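Local coordinates for protein positive phenol-degradative gene regulator (Ralstonia sp. E2, PDB 5FRZ) that probably activates transcription of phenol-degradation genes as an ATP- and DNA-binding regulator, its N-terminal part, which also carries a zinc site, binding a phenol, at residues A[110-115]-A[126-131]; A[149-154]-A[172-177]. All coordinates share one frame; numbering follows the deposited sequence.

Contact 1. Residues A[110-115]-A[126-131]; sequences VTPLTV and GEFLWE. With 2MP (3,4-dimethylphenol), chain D.
Val110 divides its two methyls between the aromatic residues of 126-131. CG1, anti to the backbone N (chi1 -162°), packs on Phe128 CD2 at 3.8 Å, while CG2 sits at the edge of the Trp130 indole near the ligand oxygen. From that edge Trp130 NE1 donates to O1 of 3,4-dimethylphenol over 2.8 Å, bent to 144° at the hydrogen. Thr111 forms a hydrogen-bonded antiparallel pair with Leu129: Thr111 O takes Leu129 N at 2.7 Å, almost straight at 176°, and Thr111 N donates back to Leu129 O. Pro112 leans obliquely on Phe128, whose ring holds the ligand methyl C8 over the centre of one face, 3.2 Å above the plane. Strands 109-118 and 123-131 make a beta hairpin at the margin of an antiparallel sheet, and a classic beta bulge interrupts it here, with Leu113 and Thr114 both facing Glu127. Leu113 N bonds to Glu127 O at 2.9 Å, the same oxygen that Thr114 N reaches weakly, and Leu113 CD2 meets Leu129 CG at 3.6 Å, the two side chains nearly perpendicular. Thr114 O accepts Glu127 N, and Thr114 CG2 rests against Glu127 CD. Val115 places CG2 3.5 Å from Phe128 CZ; Phe92 of helix 91-104 adjoins Val115.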
ATOM      1  N   VAL A 110      13.740 -12.714  -2.872  1.00 38.92           N
ATOM      2  CA  VAL A 110      13.501 -14.105  -3.216  1.00 35.10           C
ATOM      3  C   VAL A 110      14.781 -14.788  -3.636  1.00 38.31           C
ATOM      4  O   VAL A 110      15.603 -14.201  -4.353  1.00 39.84           O
ATOM      5  CB  VAL A 110      12.496 -14.244  -4.387  1.00 33.25           C
ATOM      6  CG1 VAL A 110      11.942 -15.654  -4.441  1.00 34.10           C
ATOM      7  CG2 VAL A 110      11.381 -13.245  -4.268  1.00 28.97           C
ATOM      8  N   THR A 111      14.935 -16.033  -3.210  1.00 36.28           N
ATOM      9  CA  THR A 111      15.967 -16.903  -3.757  1.00 37.81           C
ATOM     10  C   THR A 111      15.324 -18.199  -4.249  1.00 40.33           C
ATOM     11  O   THR A 111      14.714 -18.932  -3.472  1.00 37.53           O
ATOM     12  CB  THR A 111      17.081 -17.214  -2.715  1.00 38.62           C
ATOM     13  OG1 THR A 111      17.804 -16.012  -2.414  1.00 47.72           O
ATOM     14  CG2 THR A 111      18.052 -18.245  -3.260  1.00 46.63           C
ATOM     15  N   PRO A 112      15.427 -18.468  -5.558  1.00 48.08           N
ATOM     16  CA  PRO A 112      14.988 -19.776  -6.058  1.00 43.07           C
ATOM     17  C   PRO A 112      15.813 -20.923  -5.485  1.00 43.78           C
ATOM     18  O   PRO A 112      17.041 -20.846  -5.475  1.00 47.01           O
ATOM     19  CB  PRO A 112      15.191 -19.654  -7.571  1.00 44.67           C
ATOM     20  CG  PRO A 112      15.056 -18.187  -7.842  1.00 45.92           C
ATOM     21  CD  PRO A 112      15.686 -17.514  -6.652  1.00 44.00           C
ATOM     22  N   LEU A 113      15.135 -21.951  -4.977  1.00 46.16           N
ATOM     23  CA  LEU A 113      15.769 -23.225  -4.655  1.00 44.49           C
ATOM     24  C   LEU A 113      15.763 -24.059  -5.922  1.00 45.97           C
ATOM     25  O   LEU A 113      16.796 -24.241  -6.565  1.00 52.60           O
ATOM     26  CB  LEU A 113      15.038 -23.959  -3.526  1.00 40.75           C
ATOM     27  CG  LEU A 113      14.873 -23.219  -2.198  1.00 43.20           C
ATOM     28  CD1 LEU A 113      14.050 -24.049  -1.239  1.00 46.90           C
ATOM     29  CD2 LEU A 113      16.217 -22.860  -1.573  1.00 43.58           C
ATOM     30  N   THR A 114      14.579 -24.532  -6.301  1.00 47.91           N
ATOM     31  CA  THR A 114      14.431 -25.280  -7.538  1.00 42.20           C
ATOM     32  C   THR A 114      13.222 -24.772  -8.337  1.00 45.64           C
ATOM     33  O   THR A 114      12.157 -24.486  -7.782  1.00 43.54           O
ATOM     34  CB  THR A 114      14.303 -26.791  -7.256  1.00 49.72           C
ATOM     35  OG1 THR A 114      14.056 -27.492  -8.480  1.00 55.49           O
ATOM     36  CG2 THR A 114      13.164 -27.066  -6.270  1.00 48.23           C
ATOM     37  N   VAL A 115      13.402 -24.620  -9.642  1.00 41.50           N
ATOM     38  CA  VAL A 115      12.311 -24.170 -10.493  1.00 40.54           C
ATOM     39  C   VAL A 115      12.221 -25.051 -11.711  1.00 42.54           C
ATOM     40  O   VAL A 115      13.187 -25.221 -12.450  1.00 42.26           O
ATOM     41  CB  VAL A 115      12.468 -22.706 -10.933  1.00 41.58           C
ATOM     42  CG1 VAL A 115      11.365 -22.327 -11.916  1.00 40.26           C
ATOM     43  CG2 VAL A 115      12.430 -21.791  -9.725  1.00 42.40           C
ATOM     44  N   GLY A 126       7.746 -25.211  -8.162  1.00 29.22           N
ATOM     45  CA  GLY A 126       8.700 -24.197  -7.721  1.00 30.28           C
ATOM     46  C   GLY A 126       8.828 -23.998  -6.214  1.00 34.43           C
ATOM     47  O   GLY A 126       7.826 -23.877  -5.500  1.00 34.27           O
ATOM     48  N   GLU A 127      10.069 -23.982  -5.728  1.00 35.14           N
ATOM     49  CA  GLU A 127      10.352 -23.742  -4.314  1.00 38.06           C
ATOM     50  C   GLU A 127      11.244 -22.514  -4.176  1.00 36.16           C
ATOM     51  O   GLU A 127      12.222 -22.367  -4.910  1.00 37.92           O
ATOM     52  CB  GLU A 127      11.021 -24.962  -3.661  1.00 37.85           C
ATOM     53  CG  GLU A 127      10.183 -26.246  -3.745  1.00 42.79           C
ATOM     54  CD  GLU A 127      10.853 -27.473  -3.108  1.00 45.15           C
ATOM     55  OE1 GLU A 127      11.874 -27.310  -2.402  1.00 48.99           O
ATOM     56  OE2 GLU A 127      10.341 -28.602  -3.316  1.00 43.02           O
ATOM     57  N   PHE A 128      10.909 -21.631  -3.238  1.00 31.95           N
ATOM     58  CA  PHE A 128      11.673 -20.397  -3.078  1.00 33.27           C
ATOM     59  C   PHE A 128      11.945 -20.049  -1.617  1.00 34.50           C
ATOM     60  O   PHE A 128      11.187 -20.442  -0.720  1.00 32.57           O
ATOM     61  CB  PHE A 128      10.936 -19.232  -3.755  1.00 34.38           C
ATOM     62  CG  PHE A 128      10.609 -19.485  -5.203  1.00 32.56           C
ATOM     63  CD1 PHE A 128       9.531 -20.287  -5.560  1.00 31.19           C
ATOM     64  CD2 PHE A 128      11.372 -18.919  -6.210  1.00 35.37           C
ATOM     65  CE1 PHE A 128       9.238 -20.538  -6.890  1.00 28.46           C
ATOM     66  CE2 PHE A 128      11.078 -19.167  -7.546  1.00 35.21           C
ATOM     67  CZ  PHE A 128      10.012 -19.972  -7.879  1.00 31.13           C
ATOM     68  N   LEU A 129      13.032 -19.303  -1.395  1.00 35.09           N
ATOM     69  CA  LEU A 129      13.301 -18.654  -0.111  1.00 34.05           C
ATOM     70  C   LEU A 129      12.798 -17.212  -0.122  1.00 31.86           C
ATOM     71  O   LEU A 129      12.964 -16.500  -1.105  1.00 30.85           O
ATOM     72  CB  LEU A 129      14.801 -18.663   0.209  1.00 36.35           C
ATOM     73  CG  LEU A 129      15.486 -20.002   0.500  1.00 39.37           C
ATOM     74  CD1 LEU A 129      16.974 -19.805   0.826  1.00 45.02           C
ATOM     75  CD2 LEU A 129      14.796 -20.710   1.650  1.00 41.80           C
ATOM     76  N   TRP A 130      12.189 -16.797   0.977  1.00 28.44           N
ATOM     77  CA  TRP A 130      11.829 -15.406   1.195  1.00 29.44           C
ATOM     78  C   TRP A 130      12.649 -14.867   2.345  1.00 35.12           C
ATOM     79  O   TRP A 130      12.594 -15.394   3.462  1.00 33.06           O
ATOM     80  CB  TRP A 130      10.353 -15.259   1.523  1.00 25.67           C
ATOM     81  CG  TRP A 130       9.446 -15.147   0.326  1.00 23.07           C
ATOM     82  CD1 TRP A 130       9.797 -14.870  -0.966  1.00 25.58           C
ATOM     83  CD2 TRP A 130       8.033 -15.309   0.334  1.00 22.17           C
ATOM     84  NE1 TRP A 130       8.674 -14.850  -1.769  1.00 21.46           N
ATOM     85  CE2 TRP A 130       7.577 -15.115  -0.987  1.00 25.08           C
ATOM     86  CE3 TRP A 130       7.102 -15.596   1.335  1.00 24.69           C
ATOM     87  CZ2 TRP A 130       6.230 -15.191  -1.326  1.00 23.38           C
ATOM     88  CZ3 TRP A 130       5.757 -15.679   0.988  1.00 27.72           C
ATOM     89  CH2 TRP A 130       5.341 -15.482  -0.326  1.00 22.80           C
ATOM     90  N   GLU A 131      13.409 -13.817   2.068  1.00 33.44           N
ATOM     91  CA  GLU A 131      14.178 -13.153   3.105  1.00 36.87           C
ATOM     92  C   GLU A 131      13.713 -11.715   3.247  1.00 33.57           C
ATOM     93  O   GLU A 131      13.387 -11.064   2.254  1.00 35.92           O
ATOM     94  CB  GLU A 131      15.663 -13.227   2.784  1.00 36.73           C
ATOM     95  CG  GLU A 131      16.206 -14.646   2.897  1.00 42.39           C
ATOM     96  CD  GLU A 131      17.674 -14.743   2.555  1.00 50.56           C
ATOM     97  OE1 GLU A 131      18.506 -14.456   3.444  1.00 54.98           O
ATOM     98  OE2 GLU A 131      17.995 -15.108   1.400  1.00 52.32           O
TER
HETATM   99  O1  2MP D1209       7.944 -13.519  -4.113  1.00 23.96           O
HETATM  100  C1  2MP D1209       7.537 -14.182  -5.273  1.00 23.61           C
HETATM  101  C2  2MP D1209       6.803 -13.534  -6.266  1.00 21.15           C
HETATM  102  C3  2MP D1209       6.409 -14.222  -7.408  1.00 22.27           C
HETATM  103  C4  2MP D1209       6.766 -15.555  -7.533  1.00 25.64           C
HETATM  104  C5  2MP D1209       7.497 -16.170  -6.541  1.00 26.42           C
HETATM  105  C6  2MP D1209       7.893 -15.504  -5.400  1.00 25.77           C
HETATM  106  C7  2MP D1209       6.376 -16.380  -8.747  1.00 27.27           C
HETATM  107  C8  2MP D1209       7.863 -17.608  -6.700  1.00 29.17           C

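Contact 2. Residues A[149-154]-A[172-177]; sequences PVCWMQ and YRELEC. With ZN (zinc ion), chain C; 2MP (3,4-dimethylphenol), chain D.
The carboxylate of Glu174 is shared between metal and backbone. OE1 accepts Cys151 N at 2.9 Å on its syn side, with the donor 25° out of the carboxylate plane, and OE2 binds zinc at 2.1 Å. With one oxygen on the metal and the other on a peptide N-H, the rotation of the group is fixed. The Pro149 ring runs past this side chain in the opposite direction, its CB 3.4 Å from Glu174 OE1. On one face of the Trp152 indole lies Val150 O, offset toward the rim, and NE1 makes a weak bond to Pro149 O. The Tyr172 ring meets methyl C8 of 3,4-dimethylphenol obliquely; its OH lies 3.5 Å from ligand C7 and is hydrogen-bonded to Tyr124 and Thr162.

Cys177 SG, swung opposite the backbone N (chi1 -177°), binds the zinc and also accepts Val150 N at 3.3 Å in a nearly straight bond of 172°. Such an N-H may draw off some of the charge of the sulfur. The Cys177 CB packs against Pro149 CB at 3.7 Å. Cys151 SG binds zinc at 2.3 Å; this residue is the centre of an inverse gamma turn and the N-cap position of helix 152-166. Cys185, on the strand beside 170-176, supplies the fourth ligand. Three cysteines and one glutamate, drawn from the residue before helix 152-166, from strand 170-176 and the residue that follows it, and from strand 185-191, form the zinc site of the V4R domain.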
ATOM      1  N   PRO A 149       1.981 -19.684   9.286  1.00 42.85           N
ATOM      2  CA  PRO A 149       2.573 -18.692   8.371  1.00 39.89           C
ATOM      3  C   PRO A 149       1.671 -17.485   8.121  1.00 32.03           C
ATOM      4  O   PRO A 149       0.453 -17.651   8.076  1.00 32.98           O
ATOM      5  CB  PRO A 149       2.774 -19.491   7.086  1.00 37.05           C
ATOM      6  CG  PRO A 149       3.096 -20.885   7.581  1.00 38.90           C
ATOM      7  CD  PRO A 149       2.308 -21.066   8.873  1.00 42.70           C
ATOM      8  N   VAL A 150       2.255 -16.299   7.962  1.00 32.20           N
ATOM      9  CA  VAL A 150       1.462 -15.061   7.928  1.00 31.18           C
ATOM     10  C   VAL A 150       1.665 -14.135   6.711  1.00 30.64           C
ATOM     11  O   VAL A 150       1.079 -13.062   6.645  1.00 26.33           O
ATOM     12  CB  VAL A 150       1.734 -14.211   9.187  1.00 35.89           C
ATOM     13  CG1 VAL A 150       1.058 -14.833  10.391  1.00 30.30           C
ATOM     14  CG2 VAL A 150       3.231 -14.054   9.404  1.00 34.32           C
ATOM     15  N   CYS A 151       2.457 -14.550   5.733  1.00 27.08           N
ATOM     16  CA  CYS A 151       2.718 -13.673   4.602  1.00 24.47           C
ATOM     17  C   CYS A 151       1.646 -13.863   3.533  1.00 25.89           C
ATOM     18  O   CYS A 151       1.922 -14.268   2.401  1.00 26.54           O
ATOM     19  CB  CYS A 151       4.145 -13.906   4.081  1.00 21.76           C
ATOM     20  SG  CYS A 151       5.393 -13.528   5.399  1.00 27.06           S
ATOM     21  N   TRP A 152       0.422 -13.520   3.931  1.00 25.07           N
ATOM     22  CA  TRP A 152      -0.804 -13.692   3.159  1.00 28.54           C
ATOM     23  C   TRP A 152      -0.812 -12.953   1.823  1.00 26.64           C
ATOM     24  O   TRP A 152      -1.065 -13.539   0.778  1.00 21.02           O
ATOM     25  CB  TRP A 152      -1.997 -13.213   3.991  1.00 28.36           C
ATOM     26  CG  TRP A 152      -2.096 -13.855   5.346  1.00 31.75           C
ATOM     27  CD1 TRP A 152      -1.671 -15.107   5.704  1.00 34.74           C
ATOM     28  CD2 TRP A 152      -2.670 -13.274   6.524  1.00 34.60           C
ATOM     29  NE1 TRP A 152      -1.943 -15.337   7.037  1.00 35.07           N
ATOM     30  CE2 TRP A 152      -2.557 -14.231   7.561  1.00 33.41           C
ATOM     31  CE3 TRP A 152      -3.255 -12.037   6.805  1.00 33.60           C
ATOM     32  CZ2 TRP A 152      -3.020 -13.985   8.855  1.00 37.54           C
ATOM     33  CZ3 TRP A 152      -3.718 -11.797   8.095  1.00 36.14           C
ATOM     34  CH2 TRP A 152      -3.596 -12.768   9.100  1.00 38.22           C
ATOM     35  N   MET A 153      -0.555 -11.652   1.872  1.00 21.84           N
ATOM     36  CA  MET A 153      -0.457 -10.858   0.666  1.00 23.99           C
ATOM     37  C   MET A 153       0.681 -11.328  -0.226  1.00 22.01           C
ATOM     38  O   MET A 153       0.547 -11.321  -1.453  1.00 19.58           O
ATOM     39  CB  MET A 153      -0.253  -9.388   1.020  1.00 21.80           C
ATOM     40  CG  MET A 153      -0.639  -8.403  -0.083  1.00 26.64           C
ATOM     41  SD  MET A 153      -0.169  -6.709   0.489  1.00 36.08           S
ATOM     42  CE  MET A 153      -0.309  -6.942   2.238  1.00 30.96           C
ATOM     43  N   GLN A 154       1.810 -11.703   0.383  1.00 18.33           N
ATOM     44  CA  GLN A 154       2.958 -12.182  -0.390  1.00 19.36           C
ATOM     45  C   GLN A 154       2.673 -13.517  -1.088  1.00 22.03           C
ATOM     46  O   GLN A 154       3.078 -13.717  -2.239  1.00 20.18           O
ATOM     47  CB  GLN A 154       4.191 -12.316   0.500  1.00 23.53           C
ATOM     48  CG  GLN A 154       4.601 -11.006   1.140  1.00 22.77           C
ATOM     49  CD  GLN A 154       5.886 -11.102   1.983  1.00 28.59           C
ATOM     50  OE1 GLN A 154       6.183 -10.191   2.754  1.00 25.65           O
ATOM     51  NE2 GLN A 154       6.648 -12.183   1.825  1.00 22.36           N
ATOM     52  N   TYR A 172       0.297 -21.451  -4.138  1.00 26.57           N
ATOM     53  CA  TYR A 172       1.482 -21.477  -3.292  1.00 24.82           C
ATOM     54  C   TYR A 172       1.147 -21.662  -1.819  1.00 28.09           C
ATOM     55  O   TYR A 172       0.086 -21.241  -1.347  1.00 27.51           O
ATOM     56  CB  TYR A 172       2.275 -20.189  -3.435  1.00 24.44           C
ATOM     57  CG  TYR A 172       3.062 -20.074  -4.698  1.00 23.92           C
ATOM     58  CD1 TYR A 172       2.429 -19.793  -5.909  1.00 20.36           C
ATOM     59  CD2 TYR A 172       4.446 -20.206  -4.681  1.00 23.30           C
ATOM     60  CE1 TYR A 172       3.145 -19.672  -7.060  1.00 20.38           C
ATOM     61  CE2 TYR A 172       5.179 -20.088  -5.840  1.00 23.30           C
ATOM     62  CZ  TYR A 172       4.523 -19.815  -7.026  1.00 22.99           C
ATOM     63  OH  TYR A 172       5.257 -19.695  -8.185  1.00 22.14           O
ATOM     64  N   ARG A 173       2.068 -22.273  -1.086  1.00 28.40           N
ATOM     65  CA  ARG A 173       1.931 -22.362   0.363  1.00 31.69           C
ATOM     66  C   ARG A 173       3.265 -22.059   1.038  1.00 32.16           C
ATOM     67  O   ARG A 173       4.332 -22.419   0.527  1.00 28.98           O
ATOM     68  CB  ARG A 173       1.410 -23.749   0.776  1.00 37.55           C
ATOM     69  CG  ARG A 173       1.700 -24.114   2.233  1.00 45.76           C
ATOM     70  CD  ARG A 173       0.589 -24.945   2.899  1.00 54.17           C
ATOM     71  NE  ARG A 173       1.092 -25.587   4.122  1.00 69.19           N
ATOM     72  CZ  ARG A 173       0.491 -26.596   4.756  1.00 78.03           C
ATOM     73  NH1 ARG A 173      -0.658 -27.084   4.297  1.00 75.96           N
ATOM     74  NH2 ARG A 173       1.034 -27.113   5.857  1.00 76.61           N
ATOM     75  N   GLU A 174       3.202 -21.369   2.178  1.00 30.12           N
ATOM     76  CA  GLU A 174       4.373 -21.158   3.009  1.00 29.64           C
ATOM     77  C   GLU A 174       4.650 -22.373   3.882  1.00 32.71           C
ATOM     78  O   GLU A 174       3.828 -22.710   4.716  1.00 32.94           O
ATOM     79  CB  GLU A 174       4.171 -19.943   3.909  1.00 30.53           C
ATOM     80  CG  GLU A 174       4.318 -18.620   3.252  1.00 30.40           C
ATOM     81  CD  GLU A 174       4.445 -17.521   4.277  1.00 27.51           C
ATOM     82  OE1 GLU A 174       3.401 -17.087   4.808  1.00 28.72           O
ATOM     83  OE2 GLU A 174       5.584 -17.121   4.567  1.00 26.51           O
ATOM     84  N   LEU A 175       5.812 -23.000   3.717  1.00 35.47           N
ATOM     85  CA  LEU A 175       6.199 -24.150   4.548  1.00 36.25           C
ATOM     86  C   LEU A 175       6.960 -23.667   5.778  1.00 41.05           C
ATOM     87  O   LEU A 175       7.129 -24.393   6.760  1.00 41.84           O
ATOM     88  CB  LEU A 175       7.059 -25.129   3.747  1.00 36.71           C
ATOM     89  CG  LEU A 175       6.597 -25.391   2.305  1.00 37.10           C
ATOM     90  CD1 LEU A 175       7.501 -26.401   1.593  1.00 41.98           C
ATOM     91  CD2 LEU A 175       5.133 -25.845   2.259  1.00 42.28           C
ATOM     92  N   GLU A 176       7.415 -22.422   5.696  1.00 38.41           N
ATOM     93  CA  GLU A 176       8.211 -21.793   6.730  1.00 45.31           C
ATOM     94  C   GLU A 176       7.899 -20.303   6.723  1.00 42.54           C
ATOM     95  O   GLU A 176       7.601 -19.764   5.663  1.00 36.32           O
ATOM     96  CB  GLU A 176       9.689 -22.035   6.477  1.00 46.97           C
ATOM     97  CG  GLU A 176      10.328 -22.745   7.621  1.00 57.24           C
ATOM     98  CD  GLU A 176      11.529 -23.539   7.249  1.00 59.90           C
ATOM     99  OE1 GLU A 176      12.514 -22.923   6.787  1.00 64.32           O
ATOM    100  OE2 GLU A 176      11.497 -24.768   7.460  1.00 66.66           O
ATOM    101  N   CYS A 177       7.955 -19.639   7.880  1.00 40.64           N
ATOM    102  CA  CYS A 177       7.628 -18.205   7.941  1.00 42.86           C
ATOM    103  C   CYS A 177       8.208 -17.489   9.150  1.00 43.94           C
ATOM    104  O   CYS A 177       7.983 -17.917  10.283  1.00 43.04           O
ATOM    105  CB  CYS A 177       6.106 -18.005   7.941  1.00 37.30           C
ATOM    106  SG  CYS A 177       5.576 -16.251   7.924  1.00 37.53           S
TER
HETATM  107 ZN    ZN C1208       6.313 -15.603   5.790  1.00 30.93          ZN
HETATM  108  O1  2MP D1209       7.944 -13.519  -4.113  1.00 23.96           O
HETATM  109  C1  2MP D1209       7.537 -14.182  -5.273  1.00 23.61           C
HETATM  110  C2  2MP D1209       6.803 -13.534  -6.266  1.00 21.15           C
HETATM  111  C3  2MP D1209       6.409 -14.222  -7.408  1.00 22.27           C
HETATM  112  C4  2MP D1209       6.766 -15.555  -7.533  1.00 25.64           C
HETATM  113  C5  2MP D1209       7.497 -16.170  -6.541  1.00 26.42           C
HETATM  114  C6  2MP D1209       7.893 -15.504  -5.400  1.00 25.77           C
HETATM  115  C7  2MP D1209       6.376 -16.380  -8.747  1.00 27.27           C
HETATM  116  C8  2MP D1209       7.863 -17.608  -6.700  1.00 29.17           C

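How the contacts relate
Contact 1 and the 172-177 half of contact 2 belong to the same antiparallel sheet; the contact centres are about 13 Å apart, and the side chain of Trp130 joins them. The far end of its indole wedges into 149-154 and 172-177: Trp130 CH2 lies 3.4 Å from Gln154 C, and Trp130 CZ3 is 3.9 Å from both Cys151 CB and Glu174 OE2. One tryptophan therefore reaches from the phenol oxygen to the ligands of the zinc; the side chain of Trp130 is about 5 Å from the zinc ion. At the dimethyl end of the ligand, Phe128 CE1 and Tyr172 CE2 approach to 4.2 Å, so each contact contributes an aromatic ring to the pocket wall.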